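PDB 4A0S: octenoyl-CoA reductase/carboxylase, which carries out the NADPH-dependent reductive carboxylation of 2-octenoyl-CoA, supplying an unusual extender unit for polyketide biosynthesis in Streptomyces. Local coordinates for residues G234-Q239 and V406-V411; E160-A163 and E167-F170; R287-G292 and T344-Y349. All coordinates share one frame; numbering follows the deposited sequence.

Contact 1 (G234-Q239 and V406-V411); sequences GSYAIQ and VGKVAV
Lys408, at the start of strand 408-412, meets the tyrosine of helix 232-243 with its hydrocarbon part and sends its charge elsewhere. Its CB points toward the helix, and with CG anti to the carbonyl carbon (chi1 -73°) the next methylene is laid against Tyr236: Lys408 CG lies 3.9 Å from Tyr236 CE2 and 4.0 Å from Tyr236 OH. The two side chains cross at about a right angle. Beyond CG the lysine bends twice, so that CD and CE leave the tyrosine and NZ ends at the carbonyl oxygen of Ile74 and the hydroxyl of Ser73. The hydroxyl of Tyr236 is likewise engaged away from the lysine, with Ser199 OG and Ala383 N, while Val198 and Cys202 pack against both side chains.

One residue earlier the approach is closer. Ser235 OG stands 3.3 Å from Gly407 CA and is hydrogen-bonded one helical turn back, to the carbonyl of Gly231. Gly407 has a positive phi of 60°, in a backbone region that residues with a side chain seldom adopt, and a side chain on its CA would begin close to that serine hydroxyl. Its backbone is tied to Ser230, and it borders the bound NADP.

The general lesson concerns the helix that follows the glycine-rich turn of a Rossmann fold: here its first turn rests on the chain as it enters a strand of the substrate-side sheet. Lysine and tyrosine meet largely through carbon, while the serine oxygen lies against the glycine CA; the buried polar ends are paired with neighbours outside the two segments, which is consistent with a contact made by fit.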
loop_
_atom_site.group_PDB
_atom_site.type_symbol
_atom_site.label_atom_id
_atom_site.label_comp_id
_atom_site.label_asym_id
_atom_site.label_seq_id
_atom_site.Cartn_x
_atom_site.Cartn_y
_atom_site.Cartn_z
ATOM N N GLY A 234 -10.848 -20.790 10.079
ATOM C CA GLY A 234 -11.800 -19.872 10.716
ATOM C C GLY A 234 -11.454 -19.671 12.168
ATOM O O GLY A 234 -11.553 -18.567 12.702
ATOM N N SER A 235 -11.019 -20.742 12.820
ATOM C CA SER A 235 -10.703 -20.684 14.233
ATOM C C SER A 235 -9.574 -19.727 14.519
ATOM O O SER A 235 -9.490 -19.178 15.617
ATOM C CB SER A 235 -10.355 -22.064 14.762
ATOM O OG SER A 235 -11.520 -22.871 14.775
ATOM N N TYR A 236 -8.699 -19.529 13.550
ATOM C CA TYR A 236 -7.654 -18.511 13.712
ATOM C C TYR A 236 -8.065 -17.168 13.184
ATOM O O TYR A 236 -7.746 -16.147 13.796
ATOM C CB TYR A 236 -6.350 -18.958 13.080
ATOM C CG TYR A 236 -5.776 -20.123 13.827
ATOM C CD1 TYR A 236 -5.306 -19.971 15.134
ATOM C CD2 TYR A 236 -5.720 -21.387 13.244
ATOM C CE1 TYR A 236 -4.781 -21.064 15.846
ATOM C CE2 TYR A 236 -5.205 -22.480 13.938
ATOM C CZ TYR A 236 -4.746 -22.309 15.234
ATOM O OH TYR A 236 -4.229 -23.375 15.919
ATOM N N ALA A 237 -8.772 -17.175 12.059
ATOM C CA ALA A 237 -9.301 -15.948 11.479
ATOM C C ALA A 237 -10.070 -15.199 12.556
ATOM O O ALA A 237 -9.862 -14.005 12.762
ATOM C CB ALA A 237 -10.194 -16.263 10.295
ATOM N N ILE A 238 -10.931 -15.914 13.271
ATOM C CA ILE A 238 -11.687 -15.304 14.372
ATOM C C ILE A 238 -10.769 -14.591 15.357
ATOM O O ILE A 238 -11.040 -13.472 15.782
ATOM C CB ILE A 238 -12.527 -16.358 15.135
ATOM C CG1 ILE A 238 -13.731 -16.761 14.296
ATOM C CG2 ILE A 238 -12.951 -15.827 16.520
ATOM C CD1 ILE A 238 -14.300 -18.122 14.673
ATOM N N GLN A 239 -9.677 -15.249 15.715
ATOM C CA GLN A 239 -8.786 -14.709 16.719
ATOM C C GLN A 239 -8.032 -13.498 16.218
ATOM O O GLN A 239 -7.879 -12.517 16.948
ATOM C CB GLN A 239 -7.829 -15.777 17.174
ATOM C CG GLN A 239 -8.531 -16.903 17.875
ATOM C CD GLN A 239 -7.537 -17.756 18.567
ATOM O OE1 GLN A 239 -6.909 -17.320 19.529
ATOM N NE2 GLN A 239 -7.310 -18.940 18.034
ATOM N N VAL A 406 -14.072 -29.352 14.909
ATOM C CA VAL A 406 -13.968 -27.918 14.858
ATOM C C VAL A 406 -12.511 -27.631 15.170
ATOM O O VAL A 406 -11.817 -28.481 15.758
ATOM C CB VAL A 406 -14.930 -27.231 15.850
ATOM C CG1 VAL A 406 -16.352 -27.604 15.498
ATOM C CG2 VAL A 406 -14.595 -27.614 17.310
ATOM N N GLY A 407 -12.039 -26.461 14.753
ATOM C CA GLY A 407 -10.672 -26.097 14.993
ATOM C C GLY A 407 -9.736 -27.081 14.341
ATOM O O GLY A 407 -9.911 -27.450 13.180
ATOM N N LYS A 408 -8.752 -27.517 15.113
ATOM C CA LYS A 408 -7.651 -28.275 14.587
ATOM C C LYS A 408 -7.534 -29.603 15.291
ATOM O O LYS A 408 -7.613 -29.692 16.516
ATOM C CB LYS A 408 -6.341 -27.514 14.781
ATOM C CG LYS A 408 -6.129 -26.304 13.876
ATOM C CD LYS A 408 -5.952 -26.655 12.406
ATOM C CE LYS A 408 -4.846 -27.669 12.203
ATOM N NZ LYS A 408 -4.560 -27.891 10.771
ATOM N N VAL A 409 -7.316 -30.623 14.490
ATOM C CA VAL A 409 -7.041 -31.941 15.005
ATOM C C VAL A 409 -5.547 -32.140 14.992
ATOM O O VAL A 409 -4.926 -32.158 13.940
ATOM C CB VAL A 409 -7.704 -33.036 14.176
ATOM C CG1 VAL A 409 -7.392 -34.400 14.814
ATOM C CG2 VAL A 409 -9.194 -32.825 14.147
ATOM N N ALA A 410 -4.977 -32.268 16.177
ATOM C CA ALA A 410 -3.567 -32.486 16.305
ATOM C C ALA A 410 -3.297 -33.958 16.130
ATOM O O ALA A 410 -4.165 -34.803 16.392
ATOM C CB ALA A 410 -3.099 -32.028 17.669
ATOM N N VAL A 411 -2.084 -34.260 15.701
ATOM C CA VAL A 411 -1.619 -35.628 15.664
ATOM C C VAL A 411 -0.303 -35.655 16.410
ATOM O O VAL A 411 0.641 -34.942 16.055
ATOM C CB VAL A 411 -1.457 -36.153 14.202
ATOM C CG1 VAL A 411 -0.864 -37.546 14.171
ATOM C CG2 VAL A 411 -2.798 -36.154 13.466
#

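Contact 2 (E160-A163 and E167-F170); sequences EQRA and ETNF. With CO8 (octanoyl-coenzyme A), chain E.
Glu167 OE1 is gripped from two sources. Ala163 N reaches Glu167 OE1 at 2.7 Å, nearly along the C-O axis and fairly straight at 159°, and water 1 donates to the same oxygen at 2.7 Å. That water accepts in turn from Gln161 NE2 at 3.0 Å, so a single carboxylate oxygen joins the main chain of strand 162-163 to a side chain two residues earlier. A bend at chi2 (104°) folds the glutamate back to the strand. Glu167 N donates to Ala163 O at 2.9 Å, closing an alpha-turn that a weak bond from Thr168 N supplements.

Arg162 contributes carbon here: CG and CD run past Glu167 CB, CD comes 3.3 Å from Glu167 O, and CB meets the methyl CG2 of Thr168. Its extended chain carries the guanidinium to Glu160, whose OE1 takes NH1 and NH2 together, end-on and nearly in the guanidinium plane, as a salt bridge.

The bound octanoyl-CoA shows what this loop borders. Gln161 NE2 lies 3.5 Å from the terminal C8' and Ala163 CB 3.7 Å from C6'; Gln161 OE1 is held by Arg328 of the second subunit. The turn thus forms part of an acyl-tail pocket in the GroES-like substrate domain of a medium-chain dehydrogenase/reductase.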
loop_
_atom_site.group_PDB
_atom_site.type_symbol
_atom_site.label_atom_id
_atom_site.label_comp_id
_atom_site.label_asym_id
_atom_site.label_seq_id
_atom_site.Cartn_x
_atom_site.Cartn_y
_atom_site.Cartn_z
ATOM N N GLU A 160 8.922 -21.375 -7.124
ATOM C CA GLU A 160 9.278 -22.641 -6.492
ATOM C C GLU A 160 8.639 -22.764 -5.111
ATOM O O GLU A 160 8.978 -23.651 -4.337
ATOM C CB GLU A 160 10.804 -22.804 -6.404
ATOM C CG GLU A 160 11.533 -22.817 -7.765
ATOM C CD GLU A 160 11.086 -23.945 -8.673
ATOM O OE1 GLU A 160 10.449 -24.902 -8.185
ATOM O OE2 GLU A 160 11.363 -23.863 -9.891
ATOM N N GLN A 161 7.724 -21.856 -4.798
ATOM C CA GLN A 161 7.065 -21.922 -3.514
ATOM C C GLN A 161 6.234 -23.187 -3.488
ATOM O O GLN A 161 5.461 -23.438 -4.400
ATOM C CB GLN A 161 6.176 -20.709 -3.259
ATOM C CG GLN A 161 5.323 -20.834 -2.008
ATOM C CD GLN A 161 4.029 -21.615 -2.245
ATOM O OE1 GLN A 161 3.231 -21.279 -3.137
ATOM N NE2 GLN A 161 3.813 -22.648 -1.442
ATOM N N ARG A 162 6.433 -23.975 -2.449
ATOM C CA ARG A 162 5.683 -25.200 -2.238
ATOM C C ARG A 162 5.156 -25.291 -0.819
ATOM O O ARG A 162 5.621 -24.576 0.068
ATOM C CB ARG A 162 6.535 -26.411 -2.585
ATOM C CG ARG A 162 6.769 -26.532 -4.075
ATOM C CD ARG A 162 7.551 -27.817 -4.439
ATOM N NE ARG A 162 7.634 -27.904 -5.888
ATOM C CZ ARG A 162 8.460 -27.182 -6.637
ATOM N NH1 ARG A 162 9.315 -26.335 -6.070
ATOM N NH2 ARG A 162 8.435 -27.312 -7.961
ATOM N N ALA A 163 4.147 -26.138 -0.644
ATOM C CA ALA A 163 3.582 -26.451 0.655
ATOM C C ALA A 163 4.213 -27.744 1.125
ATOM O O ALA A 163 4.023 -28.812 0.535
ATOM C CB ALA A 163 2.068 -26.603 0.574
ATOM N N GLU A 167 3.245 -30.376 -1.791
ATOM C CA GLU A 167 4.098 -30.386 -2.986
ATOM C C GLU A 167 5.525 -30.785 -2.646
ATOM O O GLU A 167 6.398 -30.779 -3.514
ATOM C CB GLU A 167 4.108 -29.023 -3.686
ATOM C CG GLU A 167 2.799 -28.648 -4.348
ATOM C CD GLU A 167 2.022 -27.615 -3.571
ATOM O OE1 GLU A 167 2.587 -27.053 -2.612
ATOM O OE2 GLU A 167 0.844 -27.335 -3.935
ATOM N N THR A 168 5.778 -31.094 -1.381
ATOM C CA THR A 168 7.070 -31.623 -1.002
ATOM C C THR A 168 6.865 -32.900 -0.244
ATOM O O THR A 168 5.812 -33.131 0.331
ATOM C CB THR A 168 7.928 -30.682 -0.111
ATOM O OG1 THR A 168 7.563 -30.821 1.259
ATOM C CG2 THR A 168 7.830 -29.229 -0.560
ATOM N N ASN A 169 7.907 -33.708 -0.224
ATOM C CA ASN A 169 7.875 -34.902 0.551
ATOM C C ASN A 169 8.375 -34.583 1.950
ATOM O O ASN A 169 8.711 -33.429 2.266
ATOM C CB ASN A 169 8.750 -35.971 -0.096
ATOM C CG ASN A 169 8.126 -37.341 -0.015
ATOM O OD1 ASN A 169 7.552 -37.714 1.015
ATOM N ND2 ASN A 169 8.235 -38.107 -1.097
ATOM N N PHE A 170 8.419 -35.616 2.776
ATOM C CA PHE A 170 9.059 -35.540 4.093
ATOM C C PHE A 170 8.310 -34.571 4.984
ATOM O O PHE A 170 8.896 -33.789 5.735
ATOM C CB PHE A 170 10.554 -35.225 3.971
ATOM C CG PHE A 170 11.204 -35.913 2.798
ATOM C CD1 PHE A 170 11.134 -37.304 2.675
ATOM C CD2 PHE A 170 11.854 -35.180 1.815
ATOM C CE1 PHE A 170 11.706 -37.966 1.567
ATOM C CE2 PHE A 170 12.440 -35.807 0.715
ATOM C CZ PHE A 170 12.364 -37.222 0.591
HETATM N N1A CO8 E . -3.250 -37.948 -12.152
HETATM C C2A CO8 E . -2.012 -37.588 -12.494
HETATM N N3A CO8 E . -1.751 -36.368 -12.950
HETATM C C4A CO8 E . -2.755 -35.470 -13.069
HETATM C C5A CO8 E . -4.058 -35.804 -12.721
HETATM C C6A CO8 E . -4.296 -37.092 -12.250
HETATM N N6A CO8 E . -5.531 -37.458 -11.894
HETATM N N7A CO8 E . -4.828 -34.736 -12.933
HETATM C C8A CO8 E . -4.042 -33.764 -13.402
HETATM N N9A CO8 E . -2.780 -34.213 -13.486
HETATM C C1B CO8 E . -1.566 -33.489 -13.954
HETATM C C2B CO8 E . -1.545 -33.371 -15.481
HETATM O O2B CO8 E . -0.197 -33.548 -15.971
HETATM C C3B CO8 E . -2.014 -31.931 -15.671
HETATM O O3B CO8 E . -1.533 -31.403 -16.899
HETATM P P3B CO8 E . -2.610 -31.334 -18.105
HETATM O O7A CO8 E . -1.913 -32.078 -19.376
HETATM O O8A CO8 E . -3.876 -32.334 -17.778
HETATM O O9A CO8 E . -3.067 -29.954 -18.365
HETATM C C4B CO8 E . -1.395 -31.202 -14.484
HETATM O O4B CO8 E . -1.519 -32.135 -13.401
HETATM C C5B CO8 E . -2.246 -30.008 -14.033
HETATM O O5B CO8 E . -1.682 -29.446 -12.830
HETATM P P1A CO8 E . -0.295 -28.574 -12.914
HETATM O O1A CO8 E . 0.030 -28.095 -11.361
HETATM O O2A CO8 E . 0.882 -29.327 -13.454
HETATM O O3A CO8 E . -0.615 -27.316 -13.926
HETATM P P2A CO8 E . -1.198 -25.824 -13.569
HETATM O O4A CO8 E . -2.181 -25.421 -14.762
HETATM O O5A CO8 E . -0.138 -24.788 -13.337
HETATM O O6A CO8 E . -2.168 -25.998 -12.266
HETATM C CBP CO8 E . -3.084 -25.472 -10.045
HETATM C CCP CO8 E . -2.183 -25.012 -11.216
HETATM C CDP CO8 E . -4.531 -25.388 -10.560
HETATM C CEP CO8 E . -2.909 -24.464 -8.908
HETATM C CAP CO8 E . -2.688 -26.922 -9.607
HETATM O OAP CO8 E . -1.254 -27.083 -9.362
HETATM C C9P CO8 E . -3.510 -27.474 -8.410
HETATM O O9P CO8 E . -4.679 -27.835 -8.595
HETATM N N8P CO8 E . -2.874 -27.564 -7.219
HETATM C C7P CO8 E . -3.515 -28.160 -6.010
HETATM C C6P CO8 E . -4.044 -27.135 -4.967
HETATM C C5P CO8 E . -5.417 -27.622 -4.444
HETATM O O5P CO8 E . -6.362 -27.732 -5.220
HETATM N N4P CO8 E . -5.554 -28.067 -3.197
HETATM C C3P CO8 E . -4.684 -27.914 -2.036
HETATM C C2P CO8 E . -5.523 -26.977 -1.156
HETATM S S1P CO8 E . -4.628 -25.428 -0.761
HETATM C "C1'" CO8 E . -4.175 -25.819 0.862
HETATM O "O1'" CO8 E . -4.831 -26.595 1.581
HETATM C "C2'" CO8 E . -3.005 -25.214 1.268
HETATM C "C3'" CO8 E . -2.471 -25.373 2.526
HETATM C "C4'" CO8 E . -1.298 -24.686 2.860
HETATM C "C5'" CO8 E . -0.496 -24.129 1.694
HETATM C "C6'" CO8 E . 0.803 -23.586 2.329
HETATM C "C7'" CO8 E . 1.559 -22.784 1.307
HETATM C "C8'" CO8 E . 2.900 -22.384 1.929
HETATM O O HOH W 1 1.741 -24.521 -2.628
#

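Contact 3 (R287-G292 and T344-Y349); sequences RVVETG and TFDNRY. With CO8 (octanoyl-coenzyme A), chain L.
An N-capped helix start at a coenzyme A pocket brings Tyr349 against Val289 of helix 285-303. Both methyls of Val289 take part: Val289 CG1 stands 3.4 Å from Tyr349 OH, and Val289 CG2 lies 4.0 Å from Tyr349 CE2, the side chains crossing at about a right angle. Tyr349 OH donates to the diphosphate oxygen O4A of octanoyl-CoA at 3.0 Å, so the valine packs against a residue that bonds the ligand.

Asp346 caps helix 347-352 by accepting Arg348 N on the anti side of OD1. The same carboxylate takes the arginine side-on through its syn lone pairs: Arg348 NE to Asp346 OD1 is nearly straight at 173°, and Arg348 NH2 lies 2.6 Å from Asp346 OD2. The bend at chi3 (-46°) turns the guanidinium back to the carboxylate, whose two-point grip holds it flat. One face meets the pantetheine methyl CDP, 3.5 Å above it, while NH1 makes a weak bond to the ligand carbonyl O9P. The same methyl lies over a face of the Tyr349 ring.

With an alanine here instead of Arg348, the Asp346 carboxylate is likely to lose its charge partner and the CDP methyl one of the flat groups covering it. Tyr341 of the second subunit adds a cation-pi contact to this arginine, and His91 of that subunit also bonds the ligand. The result is a coenzyme A site at a subunit interface, on the edge of a Rossmann domain.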
loop_
_atom_site.group_PDB
_atom_site.type_symbol
_atom_site.label_atom_id
_atom_site.label_comp_id
_atom_site.label_asym_id
_atom_site.label_seq_id
_atom_site.Cartn_x
_atom_site.Cartn_y
_atom_site.Cartn_z
ATOM N N ARG A 287 -30.675 -16.432 -6.832
ATOM C CA ARG A 287 -30.681 -16.855 -5.474
ATOM C C ARG A 287 -29.401 -16.428 -4.768
ATOM O O ARG A 287 -29.469 -16.009 -3.617
ATOM C CB ARG A 287 -30.826 -18.377 -5.367
ATOM C CG ARG A 287 -30.890 -18.886 -3.934
ATOM C CD ARG A 287 -31.770 -20.106 -3.816
ATOM N NE ARG A 287 -31.050 -21.342 -4.107
ATOM C CZ ARG A 287 -30.421 -22.082 -3.197
ATOM N NH1 ARG A 287 -30.401 -21.719 -1.920
ATOM N NH2 ARG A 287 -29.804 -23.190 -3.567
ATOM N N VAL A 288 -28.286 -16.371 -5.509
ATOM C CA VAL A 288 -27.043 -15.869 -4.924
ATOM C C VAL A 288 -27.216 -14.395 -4.573
ATOM O O VAL A 288 -26.833 -13.976 -3.484
ATOM C CB VAL A 288 -25.794 -16.119 -5.816
ATOM C CG1 VAL A 288 -24.565 -15.433 -5.237
ATOM C CG2 VAL A 288 -25.522 -17.606 -5.940
ATOM N N VAL A 289 -27.832 -13.624 -5.469
ATOM C CA VAL A 289 -28.055 -12.198 -5.202
ATOM C C VAL A 289 -29.002 -12.009 -4.022
ATOM O O VAL A 289 -28.671 -11.295 -3.068
ATOM C CB VAL A 289 -28.547 -11.422 -6.454
ATOM C CG1 VAL A 289 -28.982 -10.011 -6.086
ATOM C CG2 VAL A 289 -27.441 -11.366 -7.507
ATOM N N GLU A 290 -30.163 -12.662 -4.075
ATOM C CA GLU A 290 -31.135 -12.586 -2.979
ATOM C C GLU A 290 -30.474 -12.965 -1.660
ATOM O O GLU A 290 -30.514 -12.200 -0.704
ATOM C CB GLU A 290 -32.338 -13.500 -3.215
ATOM C CG GLU A 290 -33.205 -13.152 -4.401
ATOM C CD GLU A 290 -34.157 -14.282 -4.755
ATOM O OE1 GLU A 290 -33.760 -15.178 -5.531
ATOM O OE2 GLU A 290 -35.292 -14.293 -4.241
ATOM N N THR A 291 -29.860 -14.146 -1.634
ATOM C CA THR A 291 -29.200 -14.664 -0.442
ATOM C C THR A 291 -28.059 -13.757 0.010
ATOM O O THR A 291 -27.953 -13.453 1.194
ATOM C CB THR A 291 -28.690 -16.104 -0.657
ATOM O OG1 THR A 291 -29.788 -16.942 -1.026
ATOM C CG2 THR A 291 -28.046 -16.656 0.616
ATOM N N GLY A 292 -27.231 -13.314 -0.936
ATOM C CA GLY A 292 -26.165 -12.356 -0.643
ATOM C C GLY A 292 -26.739 -11.146 0.059
ATOM O O GLY A 292 -26.218 -10.697 1.082
ATOM N N THR A 344 -18.164 -18.909 -9.486
ATOM C CA THR A 344 -18.962 -17.991 -10.268
ATOM C C THR A 344 -19.422 -16.868 -9.370
ATOM O O THR A 344 -19.795 -17.083 -8.217
ATOM C CB THR A 344 -20.168 -18.682 -10.912
ATOM O OG1 THR A 344 -19.689 -19.731 -11.758
ATOM C CG2 THR A 344 -21.002 -17.686 -11.744
ATOM N N PHE A 345 -19.352 -15.660 -9.906
ATOM C CA PHE A 345 -19.766 -14.492 -9.190
ATOM C C PHE A 345 -20.250 -13.470 -10.197
ATOM O O PHE A 345 -19.916 -13.526 -11.387
ATOM C CB PHE A 345 -18.622 -13.932 -8.327
ATOM C CG PHE A 345 -17.522 -13.283 -9.117
ATOM C CD1 PHE A 345 -16.494 -14.050 -9.656
ATOM C CD2 PHE A 345 -17.526 -11.912 -9.344
ATOM C CE1 PHE A 345 -15.466 -13.454 -10.408
ATOM C CE2 PHE A 345 -16.505 -11.306 -10.087
ATOM C CZ PHE A 345 -15.479 -12.078 -10.622
ATOM N N ASP A 346 -21.041 -12.537 -9.694
ATOM C CA ASP A 346 -21.564 -11.456 -10.487
ATOM C C ASP A 346 -20.546 -10.317 -10.402
ATOM O O ASP A 346 -20.332 -9.730 -9.341
ATOM C CB ASP A 346 -22.927 -11.050 -9.929
ATOM C CG ASP A 346 -23.642 -10.026 -10.786
ATOM O OD1 ASP A 346 -22.988 -9.200 -11.452
ATOM O OD2 ASP A 346 -24.886 -10.048 -10.771
ATOM N N ASN A 347 -19.912 -10.032 -11.525
ATOM C CA ASN A 347 -18.840 -9.048 -11.550
ATOM C C ASN A 347 -19.333 -7.634 -11.338
ATOM O O ASN A 347 -18.559 -6.760 -10.966
ATOM C CB ASN A 347 -18.034 -9.125 -12.844
ATOM C CG ASN A 347 -16.720 -8.345 -12.754
ATOM O OD1 ASN A 347 -15.989 -8.438 -11.759
ATOM N ND2 ASN A 347 -16.427 -7.568 -13.783
ATOM N N ARG A 348 -20.617 -7.407 -11.558
ATOM C CA ARG A 348 -21.176 -6.092 -11.285
ATOM C C ARG A 348 -20.914 -5.688 -9.841
ATOM O O ARG A 348 -20.513 -4.565 -9.571
ATOM C CB ARG A 348 -22.663 -6.035 -11.605
ATOM C CG ARG A 348 -22.923 -6.040 -13.095
ATOM C CD ARG A 348 -24.394 -6.176 -13.370
ATOM N NE ARG A 348 -24.985 -7.235 -12.552
ATOM C CZ ARG A 348 -26.290 -7.378 -12.339
ATOM N NH1 ARG A 348 -27.152 -6.532 -12.888
ATOM N NH2 ARG A 348 -26.732 -8.368 -11.570
ATOM N N TYR A 349 -21.098 -6.623 -8.922
ATOM C CA TYR A 349 -20.836 -6.335 -7.521
ATOM C C TYR A 349 -19.364 -6.065 -7.289
ATOM O O TYR A 349 -19.004 -5.260 -6.434
ATOM C CB TYR A 349 -21.394 -7.442 -6.628
ATOM C CG TYR A 349 -22.896 -7.459 -6.715
ATOM C CD1 TYR A 349 -23.664 -6.617 -5.925
ATOM C CD2 TYR A 349 -23.549 -8.273 -7.648
ATOM C CE1 TYR A 349 -25.054 -6.603 -6.029
ATOM C CE2 TYR A 349 -24.926 -8.268 -7.764
ATOM C CZ TYR A 349 -25.676 -7.433 -6.949
ATOM O OH TYR A 349 -27.040 -7.429 -7.062
HETATM N N1A CO8 L . -37.780 -2.242 -15.200
HETATM C C2A CO8 L . -37.909 -1.564 -14.062
HETATM N N3A CO8 L . -37.162 -1.843 -12.997
HETATM C C4A CO8 L . -36.247 -2.832 -13.044
HETATM C C5A CO8 L . -36.088 -3.562 -14.217
HETATM C C6A CO8 L . -36.887 -3.244 -15.315
HETATM N N6A CO8 L . -36.769 -3.911 -16.463
HETATM N N7A CO8 L . -35.135 -4.467 -14.003
HETATM C C8A CO8 L . -34.710 -4.317 -12.748
HETATM N N9A CO8 L . -35.389 -3.326 -12.153
HETATM C C1B CO8 L . -35.191 -2.835 -10.739
HETATM C C2B CO8 L . -35.662 -3.774 -9.618
HETATM O O2B CO8 L . -36.283 -3.000 -8.579
HETATM C C3B CO8 L . -34.363 -4.408 -9.116
HETATM O O3B CO8 L . -34.432 -4.674 -7.711
HETATM P P3B CO8 L . -34.321 -6.189 -7.153
HETATM O O7A CO8 L . -35.486 -7.005 -7.933
HETATM O O8A CO8 L . -32.909 -6.767 -7.696
HETATM O O9A CO8 L . -34.439 -6.229 -5.675
HETATM C C4B CO8 L . -33.350 -3.297 -9.325
HETATM O O4B CO8 L . -33.740 -2.680 -10.577
HETATM C C5B CO8 L . -31.920 -3.888 -9.359
HETATM O O5B CO8 L . -30.903 -2.856 -9.312
HETATM P P1A CO8 L . -30.447 -2.133 -7.910
HETATM O O1A CO8 L . -29.161 -1.208 -8.296
HETATM O O2A CO8 L . -31.545 -1.352 -7.278
HETATM O O3A CO8 L . -29.921 -3.300 -6.882
HETATM P P2A CO8 L . -28.351 -3.573 -6.505
HETATM O O4A CO8 L . -28.366 -5.039 -5.840
HETATM O O5A CO8 L . -27.689 -2.554 -5.627
HETATM O O6A CO8 L . -27.567 -3.771 -7.904
HETATM C CBP CO8 L . -25.837 -3.403 -9.576
HETATM C CCP CO8 L . -26.256 -3.225 -8.115
HETATM C CDP CO8 L . -25.770 -4.913 -9.857
HETATM C CEP CO8 L . -24.448 -2.766 -9.744
HETATM C CAP CO8 L . -26.907 -2.716 -10.474
HETATM O OAP CO8 L . -27.147 -1.369 -10.022
HETATM C C9P CO8 L . -26.473 -2.642 -11.941
HETATM O O9P CO8 L . -26.442 -3.647 -12.662
HETATM N N8P CO8 L . -26.133 -1.408 -12.315
HETATM C C7P CO8 L . -25.632 -1.076 -13.644
HETATM C C6P CO8 L . -24.207 -1.627 -13.760
HETATM C C5P CO8 L . -23.927 -1.944 -15.226
HETATM O O5P CO8 L . -24.249 -3.028 -15.717
HETATM N N4P CO8 L . -23.362 -0.956 -15.919
HETATM C C3P CO8 L . -22.995 0.336 -15.318
HETATM C C2P CO8 L . -22.100 1.068 -16.301
HETATM S S1P CO8 L . -20.351 0.502 -16.238
HETATM C "C1'" CO8 L . -19.730 1.857 -17.098
HETATM O "O1'" CO8 L . -19.803 1.869 -18.331
HETATM C "C2'" CO8 L . -19.225 2.919 -16.351
HETATM C "C3'" CO8 L . -18.703 4.059 -16.953
HETATM C "C4'" CO8 L . -18.136 5.115 -16.226
HETATM C "C5'" CO8 L . -18.263 5.033 -14.701
HETATM C "C6'" CO8 L . -17.869 6.376 -14.060
HETATM C "C7'" CO8 L . -18.324 6.339 -12.610
HETATM C "C8'" CO8 L . -17.868 7.600 -11.896
#

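Contact 1 lies deepest, its centre about 9 Å from that of the chain, where the cofactor domain leans on the substrate domain. The centre of contact 2 is about 14 Å out and that of contact 3 about 29 Å, yet both are buried beside the second subunit. No structural element is common to any two, and contact 3 is nested within the loop that contact 1 closes. Chemistry follows position: carbon packing in the first, a water-linked carboxylate in the second, valine-on-tyrosine packing in the third, next to an ion pair held within 344-349. The octanoyl-CoA whose tail reaches contact 2 is bonded by Tyr349 of the second subunit.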